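Local atomic coordinates of acetyltransferase (Vibrio fischeri, PDB entry 3JVN), a protein that probably transfers acyl groups, belonging to the GNAT family of acetyltransferases. Residues L19-K22 / L23-H27; L109-R112 / I113-E116. All coordinates share one frame; numbering follows the deposited sequence.

Contact 1 of 2, residues L19-K22 / L23-H27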
loop_
_atom_site.group_PDB
_atom_site.type_symbol
_atom_site.label_atom_id
_atom_site.label_comp_id
_atom_site.label_asym_id
_atom_site.label_seq_id
_atom_site.Cartn_x
_atom_site.Cartn_y
_atom_site.Cartn_z
ATOM N N LEU A 19 1.508 18.593 23.152
ATOM C CA LEU A 19 0.378 17.775 22.712
ATOM C C LEU A 19 0.891 16.426 22.206
ATOM O O LEU A 19 0.199 15.411 22.300
ATOM C CB LEU A 19 -0.410 18.478 21.595
ATOM C CG LEU A 19 -1.015 19.855 21.890
ATOM C CD1 LEU A 19 -1.485 20.517 20.596
ATOM C CD2 LEU A 19 -2.153 19.714 22.865
HETATM N N MSE A 20 2.105 16.423 21.659
HETATM C CA MSE A 20 2.717 15.198 21.156
HETATM C C MSE A 20 3.021 14.340 22.382
HETATM O O MSE A 20 2.933 13.114 22.333
HETATM C CB MSE A 20 4.009 15.528 20.390
HETATM C CG MSE A 20 4.682 14.338 19.683
HETATM SE SE MSE A 20 3.724 13.646 18.112
HETATM C CE MSE A 20 3.752 15.251 17.025
ATOM N N TYR A 21 3.361 15.003 23.484
ATOM C CA TYR A 21 3.667 14.325 24.740
ATOM C C TYR A 21 2.375 13.798 25.367
ATOM O O TYR A 21 2.325 12.665 25.851
ATOM C CB TYR A 21 4.348 15.292 25.710
ATOM C CG TYR A 21 4.547 14.713 27.082
ATOM C CD1 TYR A 21 5.514 13.740 27.317
ATOM C CD2 TYR A 21 3.736 15.106 28.148
ATOM C CE1 TYR A 21 5.667 13.170 28.575
ATOM C CE2 TYR A 21 3.881 14.540 29.410
ATOM C CZ TYR A 21 4.848 13.574 29.617
ATOM O OH TYR A 21 4.997 13.011 30.864
ATOM N N LYS A 22 1.333 14.626 25.363
ATOM C CA LYS A 22 0.049 14.219 25.915
ATOM C C LYS A 22 -0.448 12.985 25.159
ATOM O O LYS A 22 -0.944 12.034 25.769
ATOM C CB LYS A 22 -0.981 15.349 25.795
ATOM C CG LYS A 22 -0.832 16.488 26.806
ATOM C CD LYS A 22 -1.940 17.521 26.590
ATOM C CE LYS A 22 -2.101 18.513 27.750
ATOM N NZ LYS A 22 -0.980 19.484 27.895
ATOM N N LEU A 23 -0.307 13.006 23.831
ATOM C CA LEU A 23 -0.737 11.888 22.990
ATOM C C LEU A 23 -0.033 10.604 23.412
ATOM O O LEU A 23 -0.676 9.614 23.785
ATOM C CB LEU A 23 -0.428 12.158 21.510
ATOM C CG LEU A 23 -0.760 11.010 20.529
ATOM C CD1 LEU A 23 -2.237 10.649 20.659
ATOM C CD2 LEU A 23 -0.446 11.412 19.087
ATOM N N HIS A 24 1.294 10.627 23.352
ATOM C CA HIS A 24 2.088 9.467 23.716
ATOM C C HIS A 24 1.855 9.030 25.146
ATOM O O HIS A 24 1.906 7.837 25.448
ATOM C CB HIS A 24 3.564 9.766 23.506
ATOM C CG HIS A 24 3.925 9.985 22.070
ATOM N ND1 HIS A 24 5.071 10.646 21.679
ATOM C CD2 HIS A 24 3.288 9.631 20.932
ATOM C CE1 HIS A 24 5.121 10.690 20.361
ATOM N NE2 HIS A 24 4.051 10.081 19.882
ATOM N N ASP A 25 1.591 9.986 26.029
ATOM C CA ASP A 25 1.360 9.652 27.429
ATOM C C ASP A 25 0.127 8.777 27.598
ATOM O O ASP A 25 0.193 7.708 28.205
ATOM C CB ASP A 25 1.188 10.919 28.262
ATOM C CG ASP A 25 1.179 10.628 29.747
ATOM O OD1 ASP A 25 2.252 10.305 30.285
ATOM O OD2 ASP A 25 0.108 10.701 30.376
ATOM N N GLU A 26 -0.996 9.246 27.062
ATOM C CA GLU A 26 -2.249 8.513 27.141
ATOM C C GLU A 26 -2.112 7.150 26.459
ATOM O O GLU A 26 -2.786 6.194 26.828
ATOM C CB GLU A 26 -3.374 9.330 26.486
ATOM C CG GLU A 26 -3.509 10.756 27.036
ATOM C CD GLU A 26 -4.462 11.636 26.230
ATOM O OE1 GLU A 26 -4.518 12.862 26.500
ATOM O OE2 GLU A 26 -5.153 11.110 25.327
ATOM N N HIS A 27 -1.231 7.066 25.466
ATOM C CA HIS A 27 -1.004 5.817 24.749
ATOM C C HIS A 27 -0.483 4.751 25.705
ATOM O O HIS A 27 -0.982 3.628 25.737
ATOM C CB HIS A 27 -0.007 6.043 23.602
ATOM C CG HIS A 27 -0.655 6.297 22.271
ATOM N ND1 HIS A 27 -1.941 6.786 22.147
ATOM C CD2 HIS A 27 -0.192 6.135 21.011
ATOM C CE1 HIS A 27 -2.239 6.909 20.867
ATOM N NE2 HIS A 27 -1.198 6.522 20.153
#

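Contact 2 of 2, residues L109-R112 / I113-E116. With SO4 (sulfate ion), chain B.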
loop_
_atom_site.group_PDB
_atom_site.type_symbol
_atom_site.label_atom_id
_atom_site.label_comp_id
_atom_site.label_asym_id
_atom_site.label_seq_id
_atom_site.Cartn_x
_atom_site.Cartn_y
_atom_site.Cartn_z
ATOM N N LEU A 109 -10.211 17.455 10.901
ATOM C CA LEU A 109 -8.767 17.283 10.736
ATOM C C LEU A 109 -8.530 16.207 9.672
ATOM O O LEU A 109 -7.696 16.369 8.787
ATOM C CB LEU A 109 -8.113 16.869 12.058
ATOM C CG LEU A 109 -7.958 17.944 13.138
ATOM C CD1 LEU A 109 -7.481 17.305 14.426
ATOM C CD2 LEU A 109 -6.977 19.005 12.682
HETATM N N MSE A 110 -9.271 15.107 9.766
HETATM C CA MSE A 110 -9.163 14.027 8.794
HETATM C C MSE A 110 -9.640 14.554 7.448
HETATM O O MSE A 110 -9.200 14.101 6.391
HETATM C CB MSE A 110 -10.049 12.845 9.202
HETATM C CG MSE A 110 -9.424 11.875 10.212
HETATM SE SE MSE A 110 -7.921 10.860 9.456
HETATM C CE MSE A 110 -8.597 10.699 7.635
HETATM N N MSE A 111 -10.562 15.511 7.511
HETATM C CA MSE A 111 -11.148 16.130 6.327
HETATM C C MSE A 111 -10.109 16.971 5.598
HETATM O O MSE A 111 -10.043 16.984 4.364
HETATM C CB MSE A 111 -12.324 17.023 6.737
HETATM C CG MSE A 111 -13.596 16.817 5.916
HETATM SE SE MSE A 111 -14.419 15.070 6.206
HETATM C CE MSE A 111 -13.550 14.075 4.784
ATOM N N ARG A 112 -9.305 17.685 6.376
ATOM C CA ARG A 112 -8.271 18.538 5.820
ATOM C C ARG A 112 -7.169 17.705 5.153
ATOM O O ARG A 112 -6.877 17.885 3.970
ATOM C CB ARG A 112 -7.662 19.409 6.922
ATOM C CG ARG A 112 -6.619 20.396 6.421
ATOM C CD ARG A 112 -7.251 21.499 5.571
ATOM N NE ARG A 112 -6.259 22.349 4.913
ATOM C CZ ARG A 112 -5.368 21.908 4.025
ATOM N NH1 ARG A 112 -5.335 20.622 3.679
ATOM N NH2 ARG A 112 -4.506 22.754 3.477
ATOM N N ILE A 113 -6.566 16.784 5.900
ATOM C CA ILE A 113 -5.495 15.982 5.333
ATOM C C ILE A 113 -5.894 15.252 4.046
ATOM O O ILE A 113 -5.071 15.109 3.130
ATOM C CB ILE A 113 -4.916 14.975 6.370
ATOM C CG1 ILE A 113 -3.668 14.305 5.774
ATOM C CG2 ILE A 113 -5.964 13.948 6.781
ATOM C CD1 ILE A 113 -2.725 13.681 6.805
ATOM N N GLU A 114 -7.147 14.803 3.966
ATOM C CA GLU A 114 -7.634 14.107 2.774
ATOM C C GLU A 114 -7.778 15.092 1.612
ATOM O O GLU A 114 -7.653 14.719 0.451
ATOM C CB GLU A 114 -8.990 13.451 3.045
ATOM C CG GLU A 114 -9.002 12.394 4.138
ATOM C CD GLU A 114 -10.402 11.834 4.385
ATOM O OE1 GLU A 114 -10.582 11.045 5.339
ATOM O OE2 GLU A 114 -11.326 12.190 3.623
ATOM N N GLN A 115 -8.044 16.353 1.923
ATOM C CA GLN A 115 -8.181 17.348 0.875
ATOM C C GLN A 115 -6.869 17.422 0.109
ATOM O O GLN A 115 -6.849 17.274 -1.110
ATOM C CB GLN A 115 -8.507 18.703 1.485
ATOM C CG GLN A 115 -8.835 19.783 0.479
ATOM C CD GLN A 115 -8.929 21.146 1.143
ATOM O OE1 GLN A 115 -7.914 21.726 1.533
ATOM N NE2 GLN A 115 -10.151 21.658 1.292
ATOM N N GLU A 116 -5.775 17.654 0.832
ATOM C CA GLU A 116 -4.448 17.739 0.228
ATOM C C GLU A 116 -4.045 16.413 -0.409
ATOM O O GLU A 116 -3.397 16.380 -1.457
ATOM C CB GLU A 116 -3.419 18.140 1.279
ATOM C CG GLU A 116 -3.260 19.642 1.419
ATOM C CD GLU A 116 -2.360 20.234 0.353
ATOM O OE1 GLU A 116 -1.132 20.020 0.426
ATOM O OE2 GLU A 116 -2.882 20.898 -0.567
HETATM S S SO4 B . -4.606 25.856 5.215
HETATM O O1 SO4 B . -3.406 26.130 6.039
HETATM O O2 SO4 B . -4.189 25.286 3.923
HETATM O O3 SO4 B . -5.321 27.124 4.968
HETATM O O4 SO4 B . -5.503 24.912 5.923
#

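Contact 1 of 2, residues L19-K22 / L23-H27
Tyr21 O accepts the Asp25 amide, with Asp25 N to Tyr21 O at 2.8 Å, one of four successive i to i+4 backbone bonds that tie residues 19-22 to residues 23-27. Leu23 N donates to Leu19 O at 2.9 Å. Straighter bonds run from His24 N to Met20 O and from Glu26 N to Lys22 O, the latter with an N-H...O angle of 175°. Met20 O does more than accept the amide: it also lies over one face of the His24 imidazole, 3.3 Å from His24 CG, displaced toward the rim of the ring. Beyond the backbone, Met20, a selenomethionine, and His24 run alongside each other and point the same way. Met20 CG, anti to the backbone N (chi1 -174°), is placed beside His24 CE1 at 3.7 Å, and bends at chi2 and chi3 fold the selenium back toward the ring. The result is an oblique Met-aromatic approach, 4.5 Å from Met20 SE to the centroid of the His24 ring. All of this belongs to helix 13-30, the first helix of the GNAT fold, which stands against strand 86-96 of the central sheet. His24 NE2 is hydrogen-bonded there to Glu93 OE2; Glu26, extended beyond CG, carries its OE1 to a hydrogen bond with Tyr95 OH, while Leu23 packs on both strand residues. Toward the outside, Tyr21 and Asp25 also lie side by side, their ring and carboxylate planes 31° apart; Tyr21 OH stays 3.9 Å from Asp25 OD1, a loose approach.

Contact 2 of 2, residues L109-R112 / I113-E116
Arg112 and Gln115 meet where the glutamine amide oxygen sits over the centre of the guanidinium face, with Gln115 OE1 3.6 Å from Arg112 CZ. The arginine starts at CB, which like CG lies beside the Ile113 amide simply as the next residue's backbone. CG is anti to the backbone N (chi1 -177°) and the chain bends at chi2, which turns its outer part along the helix toward Gln115 and Glu116. CD passes near Gln115 OE1 and a sulfate oxygen. NE then donates to the sulfate, with Arg112 NE to SO4 O4 at 2.9 Å, and NH2 makes the second bond, Arg112 NH2 to SO4 O2 at 2.6 Å. NH1 turns the other way and lies near Glu116 CG, at the edge of the group. Toward the sheet, helix 105-118, the helix of a beta-alpha-beta unit, is apolar: Met110 CE lies 4.3 Å from Ile113 CG2, and both side chains reach Ile91 and Ile71. Two bonds from one guanidinium edge, with the backbone N of Arg7 as a third donor, grip an anion that is probably from the crystallisation liquor; the partly negative Gln115 OE1 over the face would probably help to offset the cation's charge.

Overall arrangement
Contacts 1 and 2 are each a pair of neighbouring turns within one helix, 13-30 and 105-118 respectively, about 22 Å apart between centres and on opposite sides of the chain's centre; their nearest atoms are about 9 Å apart. Both are partly buried, with apolar residues toward the sheet, and they share strands 67-79 and 86-96 as backing. Contact 1 lies farther out, and its polar side chains reach back to strand 86-96 through hydrogen bonds within the protein. Contact 2 lies nearer the centre, on the crossover helix between strands 86-96 and 124-127; its main polar group instead holds a sulfate, probably from the crystallisation liquor, beside strand 4-7.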